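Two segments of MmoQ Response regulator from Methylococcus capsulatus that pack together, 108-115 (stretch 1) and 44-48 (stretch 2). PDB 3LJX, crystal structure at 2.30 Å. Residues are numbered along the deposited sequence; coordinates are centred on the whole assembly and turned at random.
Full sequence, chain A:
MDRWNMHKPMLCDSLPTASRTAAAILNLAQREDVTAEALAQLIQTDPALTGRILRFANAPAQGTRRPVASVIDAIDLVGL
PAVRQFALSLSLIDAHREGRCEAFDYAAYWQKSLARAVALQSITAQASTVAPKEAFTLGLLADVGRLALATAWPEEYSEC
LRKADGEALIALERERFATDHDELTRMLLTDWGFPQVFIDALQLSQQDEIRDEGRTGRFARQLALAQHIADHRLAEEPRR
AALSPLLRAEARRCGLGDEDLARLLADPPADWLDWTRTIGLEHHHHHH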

# COMPACT_ATOMS: atom_id res chain seq x y z
N ALA A 108 8.12 7.20 -8.68
CA ALA A 108 7.50 6.06 -9.35
C ALA A 108 6.72 5.24 -8.34
O ALA A 108 5.59 4.81 -8.59
CB ALA A 108 8.54 5.19 -10.09
N TYR A 109 7.33 5.03 -7.18
CA TYR A 109 6.69 4.25 -6.14
C TYR A 109 5.36 4.90 -5.74
O TYR A 109 4.34 4.22 -5.65
CB TYR A 109 7.59 4.06 -4.92
CG TYR A 109 6.80 3.60 -3.72
CD1 TYR A 109 6.45 2.26 -3.57
CD2 TYR A 109 6.36 4.51 -2.78
CE1 TYR A 109 5.70 1.83 -2.48
CE2 TYR A 109 5.61 4.10 -1.68
CZ TYR A 109 5.28 2.77 -1.54
OH TYR A 109 4.52 2.39 -0.45
N TRP A 110 5.36 6.21 -5.53
CA TRP A 110 4.13 6.86 -5.07
C TRP A 110 3.09 6.90 -6.16
O TRP A 110 1.90 6.74 -5.90
CB TRP A 110 4.40 8.27 -4.52
CG TRP A 110 5.01 8.24 -3.14
CD1 TRP A 110 4.56 7.51 -2.07
CD2 TRP A 110 6.16 8.94 -2.68
NE1 TRP A 110 5.37 7.71 -0.98
CE2 TRP A 110 6.36 8.59 -1.33
CE3 TRP A 110 7.04 9.85 -3.29
CZ2 TRP A 110 7.41 9.11 -0.57
CZ3 TRP A 110 8.09 10.37 -2.52
CH2 TRP A 110 8.27 10.00 -1.18
N GLN A 111 3.53 7.09 -7.39
CA GLN A 111 2.60 7.15 -8.50
C GLN A 111 1.92 5.79 -8.67
O GLN A 111 0.70 5.68 -8.79
CB GLN A 111 3.33 7.58 -9.78
CG GLN A 111 2.46 7.55 -11.02
CD GLN A 111 3.25 7.83 -12.28
OE1 GLN A 111 4.35 7.31 -12.48
NE2 GLN A 111 2.69 8.66 -13.14
N LYS A 112 2.73 4.73 -8.66
CA LYS A 112 2.21 3.39 -8.87
C LYS A 112 1.29 2.94 -7.73
O LYS A 112 0.29 2.27 -7.96
CB LYS A 112 3.37 2.42 -9.04
CG LYS A 112 2.98 0.97 -9.17
CD LYS A 112 4.08 0.27 -9.90
CE LYS A 112 4.53 1.14 -11.07
NZ LYS A 112 5.99 1.01 -11.36
N SER A 113 1.64 3.31 -6.50
CA SER A 113 0.87 2.88 -5.33
C SER A 113 -0.57 3.43 -5.38
O SER A 113 -1.54 2.71 -5.13
CB SER A 113 1.58 3.28 -4.04
OG SER A 113 2.74 2.48 -3.83
N LEU A 114 -0.69 4.71 -5.72
CA LEU A 114 -1.99 5.34 -5.84
C LEU A 114 -2.78 4.76 -7.02
O LEU A 114 -3.97 4.44 -6.89
CB LEU A 114 -1.82 6.85 -6.02
CG LEU A 114 -3.13 7.63 -6.18
CD1 LEU A 114 -4.05 7.39 -4.98
CD2 LEU A 114 -2.82 9.11 -6.36
N ALA A 115 -2.12 4.64 -8.18
CA ALA A 115 -2.79 4.15 -9.37
C ALA A 115 -3.36 2.76 -9.09
O ALA A 115 -4.49 2.45 -9.47
CB ALA A 115 -1.82 4.12 -10.58
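Stretch 2 (44-48) QTDPA

Stretch 2 (44-48) leaves one helix at Gln44, turns through Thr45 and Asp46, and enters another helix at Pro47, lying along the flank of helix 108-115. The two segments run in roughly opposite senses. By nearest CA atoms, Thr45 pairs with Leu114 (CA to CA, 6.0 Å), Asp46 with Trp110 (7.6 Å) and Pro47 with Ser113 (7.7 Å). Pro47, its ring C-gamma exo, has its CA-to-CB bond toward the helix and is the centre of the contact. The CA-to-CB bonds of Tyr109, chi1 t (164°), and Trp110, chi1 m (-77°), point sideways to stretch 2, yet their ring ends come nearer: Tyr109 OH reaches Pro47 CB at 3.6 Å, and Trp110 CD1 lies 3.8 Å from Pro47 CD. One turn on from Tyr109, Ser113 CB stands 4.2 Å from Pro47 CG; its m rotamer turns OG back to Tyr109 O (3.0 Å), giving the buried hydroxyl's proton an acceptor within its own helix. Leu114, t/p, extends CD1 to 4.1 Å from Thr45 CG2. No direct hydrogen bond joins the stretches; two waters do. Water 1 donates to Thr45 O (2.9 Å) and Trp110 O (2.7 Å). Water 2 accepts from Trp110 NE1 (2.8 Å) and Ala48 N (2.9 Å) and donates to Asp46 OD1 (2.5 Å), while Asp46, chi1 t, caps a backbone N just past the stretch.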

# COMPACT_ATOMS: atom_id res chain seq x y z
N GLN A 44 -5.31 9.50 2.14
CA GLN A 44 -5.19 8.14 1.65
C GLN A 44 -4.48 8.09 0.29
O GLN A 44 -4.40 7.03 -0.32
CB GLN A 44 -6.54 7.43 1.60
CG GLN A 44 -7.43 7.93 0.49
CD GLN A 44 -8.70 7.11 0.40
OE1 GLN A 44 -9.01 6.33 1.30
NE2 GLN A 44 -9.44 7.27 -0.70
N THR A 45 -3.95 9.23 -0.17
CA THR A 45 -3.05 9.19 -1.32
C THR A 45 -1.61 8.92 -0.85
O THR A 45 -0.71 8.72 -1.68
CB THR A 45 -3.05 10.50 -2.14
OG1 THR A 45 -2.62 11.60 -1.32
CG2 THR A 45 -4.43 10.79 -2.71
N ASP A 46 -1.40 8.92 0.46
CA ASP A 46 -0.05 8.72 1.00
C ASP A 46 0.08 7.43 1.82
O ASP A 46 -0.52 7.29 2.89
CB ASP A 46 0.38 9.91 1.85
CG ASP A 46 1.77 9.72 2.44
OD1 ASP A 46 2.73 9.58 1.64
OD2 ASP A 46 1.90 9.71 3.68
N PRO A 47 0.88 6.48 1.31
CA PRO A 47 1.09 5.20 2.00
C PRO A 47 1.65 5.38 3.42
O PRO A 47 1.13 4.74 4.34
CB PRO A 47 2.11 4.48 1.11
CG PRO A 47 1.91 5.08 -0.27
CD PRO A 47 1.51 6.52 -0.02
N ALA A 48 2.66 6.24 3.61
CA ALA A 48 3.24 6.42 4.96
C ALA A 48 2.19 6.86 5.99
O ALA A 48 1.97 6.17 7.00
CB ALA A 48 4.42 7.41 4.94
O HOH W 1 1.11 7.31 -3.36
O HOH W 2 4.32 7.61 1.63